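PDB 1RLH: conserved hypothetical protein from Thermoplasma acidophilum, which is of unknown function but may act on adenosine or its monophosphate, as an adenosine-specific kinase or an adenosine monophosphate-protein transferase. Local coordinates for residues A[28-33]-A[109-114]; A[32-37]-A[58-63]; A[93-98]-A[118-123]. All coordinates share one frame; numbering follows the deposited sequence.

Contact 1 of 3, residues A[28-33]-A[109-114]; sequences NIIVGY and NAVKMC
Ile30 and Val111 bring the end of one branched side chain against a methyl of the other, where strand 28-34 packs against helix 104-115. The closest approach is 3.5 Å, between Ile30 CD1 and Val111 CG2, and the same Val111 CG2 lies 3.9 Å from Ile30 CG1. One valine methyl is therefore laid along the outer half of the isoleucine branch, and the two side chains meet at a slant. Ile30 sends its long arm towards the helix with CG1 beside the backbone N (chi1 -61°) and CD1 extended beyond it (chi2 168°), which carries the terminal methyl to the helix. Val111 meets it with the branch that is anti to its own carbonyl carbon. Ala110 also borders the isoleucine's terminal methyl, its CB 4.3 Å from Ile30 CD1. A residue this small suits the face of a helix turned towards a sheet, because it adds apolar surface without pushing the helix outward. One turn further on, Cys114 points the same way, but its SG is 4.7 Å from Ile30 CG2 and so only flanks the contact; it packs instead on Phe95 and Ile97 of the neighbouring strand. Ile30, branched at CB, suits a strand whose backbone pairs with Ile97, and it offers the helix the outer end of a long apolar branch. No hydrogen bond joins the two segments. Helix and sheet are held here by dispersion and by the exclusion of water, forces that depend on shape and leave the strand's backbone groups to its neighbours in the sheet.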
loop_
_atom_site.group_PDB
_atom_site.type_symbol
_atom_site.label_atom_id
_atom_site.label_comp_id
_atom_site.label_asym_id
_atom_site.label_seq_id
_atom_site.Cartn_x
_atom_site.Cartn_y
_atom_site.Cartn_z
ATOM N N ASN A 28 1.867 -8.163 7.821
ATOM C CA ASN A 28 2.390 -8.263 6.469
ATOM C C ASN A 28 1.717 -7.135 5.715
ATOM O O ASN A 28 0.523 -6.897 5.886
ATOM C CB ASN A 28 2.016 -9.603 5.835
ATOM C CG ASN A 28 2.622 -10.777 6.570
ATOM O OD1 ASN A 28 2.028 -11.320 7.504
ATOM N ND2 ASN A 28 3.819 -11.161 6.166
ATOM N N ILE A 29 2.478 -6.443 4.879
ATOM C CA ILE A 29 1.930 -5.327 4.135
ATOM C C ILE A 29 1.969 -5.533 2.631
ATOM O O ILE A 29 2.874 -6.179 2.099
ATOM C CB ILE A 29 2.692 -4.020 4.482
ATOM C CG1 ILE A 29 1.926 -2.802 3.958
ATOM C CG2 ILE A 29 4.105 -4.053 3.886
ATOM C CD1 ILE A 29 2.515 -1.479 4.458
ATOM N N ILE A 30 0.952 -5.005 1.963
ATOM C CA ILE A 30 0.865 -5.047 0.512
ATOM C C ILE A 30 0.579 -3.613 0.080
ATOM O O ILE A 30 -0.364 -2.987 0.565
ATOM C CB ILE A 30 -0.295 -5.927 0.005
ATOM C CG1 ILE A 30 -0.114 -7.374 0.471
ATOM C CG2 ILE A 30 -0.342 -5.869 -1.524
ATOM C CD1 ILE A 30 -1.347 -8.233 0.259
ATOM N N VAL A 31 1.411 -3.086 -0.810
ATOM C CA VAL A 31 1.218 -1.733 -1.316
ATOM C C VAL A 31 1.096 -1.875 -2.824
ATOM O O VAL A 31 1.918 -2.531 -3.457
ATOM C CB VAL A 31 2.409 -0.808 -0.984
ATOM C CG1 VAL A 31 2.114 0.601 -1.485
ATOM C CG2 VAL A 31 2.654 -0.788 0.532
ATOM N N GLY A 32 0.064 -1.279 -3.401
ATOM C CA GLY A 32 -0.102 -1.405 -4.837
ATOM C C GLY A 32 -0.812 -0.252 -5.505
ATOM O O GLY A 32 -1.138 0.754 -4.872
ATOM N N TYR A 33 -1.039 -0.421 -6.804
ATOM C CA TYR A 33 -1.705 0.566 -7.648
ATOM C C TYR A 33 -2.969 -0.089 -8.207
ATOM O O TYR A 33 -2.882 -1.131 -8.851
ATOM C CB TYR A 33 -0.770 0.949 -8.803
ATOM C CG TYR A 33 -1.409 1.804 -9.873
ATOM C CD1 TYR A 33 -1.738 3.138 -9.628
ATOM C CD2 TYR A 33 -1.709 1.270 -11.125
ATOM C CE1 TYR A 33 -2.354 3.917 -10.604
ATOM C CE2 TYR A 33 -2.323 2.038 -12.106
ATOM C CZ TYR A 33 -2.643 3.358 -11.840
ATOM O OH TYR A 33 -3.253 4.116 -12.810
ATOM N N ASN A 109 -2.275 -15.565 -1.535
ATOM C CA ASN A 109 -3.495 -15.495 -2.333
ATOM C C ASN A 109 -4.074 -14.085 -2.344
ATOM O O ASN A 109 -4.631 -13.646 -3.346
ATOM C CB ASN A 109 -4.545 -16.484 -1.818
ATOM C CG ASN A 109 -4.234 -17.914 -2.210
ATOM O OD1 ASN A 109 -3.601 -18.162 -3.239
ATOM N ND2 ASN A 109 -4.693 -18.866 -1.406
ATOM N N ALA A 110 -3.943 -13.379 -1.226
ATOM C CA ALA A 110 -4.439 -12.011 -1.145
ATOM C C ALA A 110 -3.698 -11.179 -2.191
ATOM O O ALA A 110 -4.296 -10.357 -2.891
ATOM C CB ALA A 110 -4.193 -11.446 0.247
ATOM N N VAL A 111 -2.390 -11.405 -2.299
ATOM C CA VAL A 111 -1.574 -10.672 -3.263
ATOM C C VAL A 111 -1.987 -11.028 -4.686
ATOM O O VAL A 111 -2.170 -10.142 -5.524
ATOM C CB VAL A 111 -0.072 -10.981 -3.092
ATOM C CG1 VAL A 111 0.736 -10.250 -4.159
ATOM C CG2 VAL A 111 0.387 -10.561 -1.710
ATOM N N LYS A 112 -2.138 -12.323 -4.957
ATOM C CA LYS A 112 -2.539 -12.776 -6.286
ATOM C C LYS A 112 -3.863 -12.138 -6.684
ATOM O O LYS A 112 -4.051 -11.738 -7.833
ATOM C CB LYS A 112 -2.696 -14.302 -6.322
ATOM C CG LYS A 112 -1.412 -15.089 -6.131
ATOM C CD LYS A 112 -1.703 -16.586 -6.203
ATOM C CE LYS A 112 -0.443 -17.420 -6.050
ATOM N NZ LYS A 112 0.513 -17.176 -7.164
ATOM N N MET A 113 -4.788 -12.055 -5.735
ATOM C CA MET A 113 -6.090 -11.465 -6.010
ATOM C C MET A 113 -5.964 -9.977 -6.313
ATOM O O MET A 113 -6.661 -9.458 -7.181
ATOM C CB MET A 113 -7.035 -11.689 -4.830
ATOM C CG MET A 113 -7.394 -13.155 -4.609
ATOM S SD MET A 113 -8.188 -13.906 -6.052
ATOM C CE MET A 113 -6.796 -14.740 -6.823
ATOM N N CYS A 114 -5.072 -9.293 -5.603
ATOM C CA CYS A 114 -4.870 -7.868 -5.841
ATOM C C CYS A 114 -4.306 -7.664 -7.242
ATOM O O CYS A 114 -4.594 -6.661 -7.893
ATOM C CB CYS A 114 -3.910 -7.277 -4.811
ATOM S SG CYS A 114 -4.612 -7.109 -3.153
#

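Contact 2 of 3, residues A[32-37]-A[58-63]; sequences GYSHFI and IGFSEA
Ser34 and Phe60 form the tight part of this contact: Ser34 OG lies 3.2 Å from Phe60 CE1, at the edge of the ring and near its plane. The hydroxyl faces the slightly positive rim of C-H groups, probably a mildly favourable electrostatic arrangement, while its hydrogen bond is made to His93 O. A small polar residue suits this spot, since OG can reach that carbonyl, just ahead of strand 94-100, and still leave space for the ring. Phe60 extends its ring with CG anti to the backbone N (chi1 175°), and the far end also meets Ile37, whose O is 3.6 Å from Phe60 CZ. Apolar packing is looser: Ile37 CG2 stays 4.3 Å from Phe60 CZ, and the rest of that side chain leads away towards Asp42. Towards solvent the contact gives way to exposed Phe36 and Ala63, and Glu62 turns away to form a salt bridge with Arg70. Strand 94-100 runs between the two strands, its Phe95 pairing with Gly32 on one side and its Val96 with Gly59 on the other, so Phe60 reaches past one end of it to the loop leading into helix 41-46.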
loop_
_atom_site.group_PDB
_atom_site.type_symbol
_atom_site.label_atom_id
_atom_site.label_comp_id
_atom_site.label_asym_id
_atom_site.label_seq_id
_atom_site.Cartn_x
_atom_site.Cartn_y
_atom_site.Cartn_z
ATOM N N GLY A 32 0.064 -1.279 -3.401
ATOM C CA GLY A 32 -0.102 -1.405 -4.837
ATOM C C GLY A 32 -0.812 -0.252 -5.505
ATOM O O GLY A 32 -1.138 0.754 -4.872
ATOM N N TYR A 33 -1.039 -0.421 -6.804
ATOM C CA TYR A 33 -1.705 0.566 -7.648
ATOM C C TYR A 33 -2.969 -0.089 -8.207
ATOM O O TYR A 33 -2.882 -1.131 -8.851
ATOM C CB TYR A 33 -0.770 0.949 -8.803
ATOM C CG TYR A 33 -1.409 1.804 -9.873
ATOM C CD1 TYR A 33 -1.738 3.138 -9.628
ATOM C CD2 TYR A 33 -1.709 1.270 -11.125
ATOM C CE1 TYR A 33 -2.354 3.917 -10.604
ATOM C CE2 TYR A 33 -2.323 2.038 -12.106
ATOM C CZ TYR A 33 -2.643 3.358 -11.840
ATOM O OH TYR A 33 -3.253 4.116 -12.810
ATOM N N SER A 34 -4.134 0.506 -7.962
ATOM C CA SER A 34 -5.388 -0.063 -8.453
ATOM C C SER A 34 -5.653 0.285 -9.919
ATOM O O SER A 34 -5.227 1.334 -10.404
ATOM C CB SER A 34 -6.559 0.423 -7.591
ATOM O OG SER A 34 -6.589 1.839 -7.534
ATOM N N HIS A 35 -6.352 -0.608 -10.620
ATOM C CA HIS A 35 -6.694 -0.408 -12.029
ATOM C C HIS A 35 -8.189 -0.143 -12.164
ATOM O O HIS A 35 -9.005 -1.039 -11.933
ATOM C CB HIS A 35 -6.359 -1.654 -12.857
ATOM C CG HIS A 35 -4.914 -2.041 -12.831
ATOM N ND1 HIS A 35 -4.474 -3.281 -13.241
ATOM C CD2 HIS A 35 -3.810 -1.358 -12.447
ATOM C CE1 HIS A 35 -3.160 -3.345 -13.109
ATOM N NE2 HIS A 35 -2.732 -2.192 -12.630
ATOM N N PHE A 36 -8.535 1.081 -12.548
ATOM C CA PHE A 36 -9.925 1.485 -12.738
ATOM C C PHE A 36 -10.849 1.228 -11.549
ATOM O O PHE A 36 -12.069 1.155 -11.712
ATOM C CB PHE A 36 -10.502 0.813 -13.988
ATOM C CG PHE A 36 -9.809 1.210 -15.257
ATOM C CD1 PHE A 36 -8.977 0.317 -15.922
ATOM C CD2 PHE A 36 -9.967 2.490 -15.774
ATOM C CE1 PHE A 36 -8.307 0.695 -17.087
ATOM C CE2 PHE A 36 -9.302 2.877 -16.937
ATOM C CZ PHE A 36 -8.471 1.981 -17.594
ATOM N N ILE A 37 -10.271 1.090 -10.359
ATOM C CA ILE A 37 -11.062 0.873 -9.150
ATOM C C ILE A 37 -11.458 2.241 -8.604
ATOM O O ILE A 37 -10.633 3.156 -8.553
ATOM C CB ILE A 37 -10.255 0.123 -8.069
ATOM C CG1 ILE A 37 -9.886 -1.275 -8.571
ATOM C CG2 ILE A 37 -11.058 0.041 -6.778
ATOM C CD1 ILE A 37 -11.077 -2.122 -8.968
ATOM N N ILE A 58 -7.420 -2.167 5.297
ATOM C CA ILE A 58 -7.194 -1.762 3.916
ATOM C C ILE A 58 -7.356 -0.255 3.798
ATOM O O ILE A 58 -8.303 0.316 4.337
ATOM C CB ILE A 58 -8.211 -2.391 2.940
ATOM C CG1 ILE A 58 -8.239 -3.909 3.093
ATOM C CG2 ILE A 58 -7.837 -2.017 1.506
ATOM C CD1 ILE A 58 -9.312 -4.579 2.250
ATOM N N GLY A 59 -6.428 0.375 3.086
ATOM C CA GLY A 59 -6.476 1.809 2.859
ATOM C C GLY A 59 -6.453 2.027 1.356
ATOM O O GLY A 59 -5.752 1.311 0.645
ATOM N N PHE A 60 -7.214 3.004 0.870
ATOM C CA PHE A 60 -7.285 3.283 -0.566
ATOM C C PHE A 60 -7.287 4.790 -0.816
ATOM O O PHE A 60 -8.066 5.523 -0.212
ATOM C CB PHE A 60 -8.559 2.654 -1.149
ATOM C CG PHE A 60 -8.794 2.981 -2.602
ATOM C CD1 PHE A 60 -7.927 2.516 -3.587
ATOM C CD2 PHE A 60 -9.880 3.766 -2.982
ATOM C CE1 PHE A 60 -8.140 2.829 -4.936
ATOM C CE2 PHE A 60 -10.101 4.084 -4.323
ATOM C CZ PHE A 60 -9.229 3.616 -5.302
ATOM N N SER A 61 -6.422 5.245 -1.715
ATOM C CA SER A 61 -6.316 6.665 -2.021
ATOM C C SER A 61 -7.197 7.047 -3.217
ATOM O O SER A 61 -6.785 6.927 -4.369
ATOM C CB SER A 61 -4.848 7.017 -2.306
ATOM O OG SER A 61 -4.562 8.389 -2.062
ATOM N N GLU A 62 -8.414 7.497 -2.941
ATOM C CA GLU A 62 -9.324 7.909 -4.009
ATOM C C GLU A 62 -8.619 9.032 -4.781
ATOM O O GLU A 62 -8.202 10.026 -4.187
ATOM C CB GLU A 62 -10.645 8.379 -3.389
ATOM C CG GLU A 62 -11.672 8.863 -4.388
ATOM C CD GLU A 62 -13.020 9.126 -3.741
ATOM O OE1 GLU A 62 -13.057 9.392 -2.524
ATOM O OE2 GLU A 62 -14.038 9.074 -4.454
ATOM N N ALA A 63 -8.488 8.871 -6.099
ATOM C CA ALA A 63 -7.753 9.827 -6.938
ATOM C C ALA A 63 -8.514 10.992 -7.570
ATOM O O ALA A 63 -7.901 11.887 -8.156
ATOM C CB ALA A 63 -7.000 9.057 -8.033
#

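Contact 3 of 3, residues A[93-98]-A[118-123]; sequences HTFVIL and GSIFAA
Phe95 touches Ser119 and Ile120 although their strands are not neighbours: strand 28-34 lies between them, and the ring bridges it. It can do so because the intervening residue is Gly32, which carries no side chain to bar the way. The ring is directed there by a chi1 of 65°, which sets CG between the backbone N and the carbonyl carbon. At its far end Phe95 CZ comes within 4.3 Å of Ile120 CD1. The CB of Ile120 points away from the strand 94-100 segment, but chi2 of -55° folds CD1 back towards the ring. Phe95 CE2 also lies 4.2 Å from Ser119 O, a loose approach to a carbonyl of the strand that pairs with Tyr33. Gly118 suits its place beside the ring, since its side facing Phe95 bears only hydrogen. Cys114 of helix 104-115 packs on both Phe95 and Ile120 and so closes the group from the helix side. Polar chemistry is kept apart: Ser119 OG is hydrogen-bonded to His35 NE2, and the side chain of Ser119 lies about 10 Å from the bound sodium ion, too far to be a ligand of it. Beyond Ile120 the strand turns a corner at a classic beta bulge, where Phe121 and Ala122 both face Val31, and Phe121 packs on Val141 and Val144 of strand 139-146. With no hydrogen bond across the contact and all its approaches beyond 4 Å, the aromatic bridge contributes modest dispersion, and the intervening strand provides the directional bonding.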
loop_
_atom_site.group_PDB
_atom_site.type_symbol
_atom_site.label_atom_id
_atom_site.label_comp_id
_atom_site.label_asym_id
_atom_site.label_seq_id
_atom_site.Cartn_x
_atom_site.Cartn_y
_atom_site.Cartn_z
ATOM N N HIS A 93 -4.812 6.489 -6.330
ATOM C CA HIS A 93 -4.984 5.076 -6.654
ATOM C C HIS A 93 -4.047 4.089 -5.971
ATOM O O HIS A 93 -3.923 2.937 -6.390
ATOM C CB HIS A 93 -4.981 4.891 -8.174
ATOM C CG HIS A 93 -6.261 5.330 -8.818
ATOM N ND1 HIS A 93 -6.387 5.549 -10.173
ATOM C CD2 HIS A 93 -7.482 5.582 -8.283
ATOM C CE1 HIS A 93 -7.625 5.918 -10.446
ATOM N NE2 HIS A 93 -8.311 5.945 -9.317
ATOM N N THR A 94 -3.397 4.541 -4.907
ATOM C CA THR A 94 -2.528 3.667 -4.143
ATOM C C THR A 94 -3.437 2.917 -3.169
ATOM O O THR A 94 -4.456 3.459 -2.723
ATOM C CB THR A 94 -1.524 4.458 -3.274
ATOM O OG1 THR A 94 -0.720 5.314 -4.097
ATOM C CG2 THR A 94 -0.631 3.498 -2.494
ATOM N N PHE A 95 -3.097 1.668 -2.871
ATOM C CA PHE A 95 -3.840 0.927 -1.865
ATOM C C PHE A 95 -2.812 0.272 -0.952
ATOM O O PHE A 95 -1.700 -0.057 -1.381
ATOM C CB PHE A 95 -4.825 -0.094 -2.478
ATOM C CG PHE A 95 -4.184 -1.227 -3.234
ATOM C CD1 PHE A 95 -3.696 -2.347 -2.565
ATOM C CD2 PHE A 95 -4.137 -1.204 -4.622
ATOM C CE1 PHE A 95 -3.178 -3.432 -3.267
ATOM C CE2 PHE A 95 -3.619 -2.288 -5.338
ATOM C CZ PHE A 95 -3.140 -3.402 -4.660
ATOM N N VAL A 96 -3.165 0.151 0.322
ATOM C CA VAL A 96 -2.290 -0.441 1.323
ATOM C C VAL A 96 -3.101 -1.448 2.116
ATOM O O VAL A 96 -4.183 -1.132 2.603
ATOM C CB VAL A 96 -1.743 0.622 2.316
ATOM C CG1 VAL A 96 -0.948 -0.064 3.422
ATOM C CG2 VAL A 96 -0.859 1.634 1.582
ATOM N N ILE A 97 -2.578 -2.662 2.232
ATOM C CA ILE A 97 -3.253 -3.709 2.984
ATOM C C ILE A 97 -2.299 -4.222 4.059
ATOM O O ILE A 97 -1.113 -4.412 3.803
ATOM C CB ILE A 97 -3.654 -4.891 2.065
ATOM C CG1 ILE A 97 -4.649 -4.421 1.003
ATOM C CG2 ILE A 97 -4.266 -6.015 2.894
ATOM C CD1 ILE A 97 -4.879 -5.440 -0.111
ATOM N N LEU A 98 -2.812 -4.406 5.271
ATOM C CA LEU A 98 -2.012 -4.930 6.372
ATOM C C LEU A 98 -2.750 -6.148 6.899
ATOM O O LEU A 98 -3.944 -6.079 7.175
ATOM C CB LEU A 98 -1.849 -3.887 7.482
ATOM C CG LEU A 98 -0.786 -2.812 7.239
ATOM C CD1 LEU A 98 -0.874 -1.743 8.311
ATOM C CD2 LEU A 98 0.593 -3.452 7.240
ATOM N N GLY A 118 -4.982 -4.835 -9.951
ATOM C CA GLY A 118 -3.959 -3.826 -9.747
ATOM C C GLY A 118 -2.541 -4.317 -9.929
ATOM O O GLY A 118 -2.303 -5.466 -10.305
ATOM N N SER A 119 -1.593 -3.425 -9.664
ATOM C CA SER A 119 -0.178 -3.730 -9.780
ATOM C C SER A 119 0.404 -3.700 -8.377
ATOM O O SER A 119 -0.058 -2.938 -7.535
ATOM C CB SER A 119 0.507 -2.687 -10.662
ATOM O OG SER A 119 -0.042 -2.721 -11.967
ATOM N N ILE A 120 1.411 -4.527 -8.119
ATOM C CA ILE A 120 2.005 -4.586 -6.787
ATOM C C ILE A 120 3.304 -3.786 -6.681
ATOM O O ILE A 120 4.190 -3.930 -7.519
ATOM C CB ILE A 120 2.294 -6.060 -6.382
ATOM C CG1 ILE A 120 1.011 -6.897 -6.487
ATOM C CG2 ILE A 120 2.864 -6.117 -4.962
ATOM C CD1 ILE A 120 -0.163 -6.360 -5.688
ATOM N N PHE A 121 3.405 -2.945 -5.652
ATOM C CA PHE A 121 4.609 -2.147 -5.411
ATOM C C PHE A 121 5.458 -2.868 -4.366
ATOM O O PHE A 121 6.684 -2.900 -4.460
ATOM C CB PHE A 121 4.252 -0.756 -4.879
ATOM C CG PHE A 121 3.649 0.162 -5.909
ATOM C CD1 PHE A 121 2.534 0.933 -5.598
ATOM C CD2 PHE A 121 4.209 0.277 -7.177
ATOM C CE1 PHE A 121 1.983 1.807 -6.538
ATOM C CE2 PHE A 121 3.666 1.149 -8.122
ATOM C CZ PHE A 121 2.553 1.913 -7.800
ATOM N N ALA A 122 4.785 -3.438 -3.369
ATOM C CA ALA A 122 5.456 -4.171 -2.296
ATOM C C ALA A 122 4.533 -5.222 -1.685
ATOM O O ALA A 122 3.319 -5.078 -1.688
ATOM C CB ALA A 122 5.922 -3.213 -1.211
ATOM N N ALA A 123 5.140 -6.276 -1.156
ATOM C CA ALA A 123 4.424 -7.374 -0.516
ATOM C C ALA A 123 5.504 -7.950 0.381
ATOM O O ALA A 123 6.349 -8.719 -0.074
ATOM C CB ALA A 123 3.982 -8.390 -1.565
#

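All three contacts involve the five-stranded antiparallel sheet, but in different ways. Contact 1 sets helix 104-115 on strand 28-34, one strand in from the edge, whereas contacts 2 and 3 each span an intervening strand through a phenylalanine. Contacts 1 and 2 share strand 28-34, the strand bridged in contact 3. Contacts 1 and 2 are buried; contact 3 is partly buried and involves the outermost strand 118-124. Their chemistry follows: contact 1 is purely aliphatic, contact 2 sets a hydroxyl at the edge of a ring, with a carbonyl also close, and contact 3 loosely pairs a ring with an isoleucine methyl and a backbone carbonyl. Cys114 SG packs 3.5 Å from Ile97 CD1, linking segments 109-114 and 93-98.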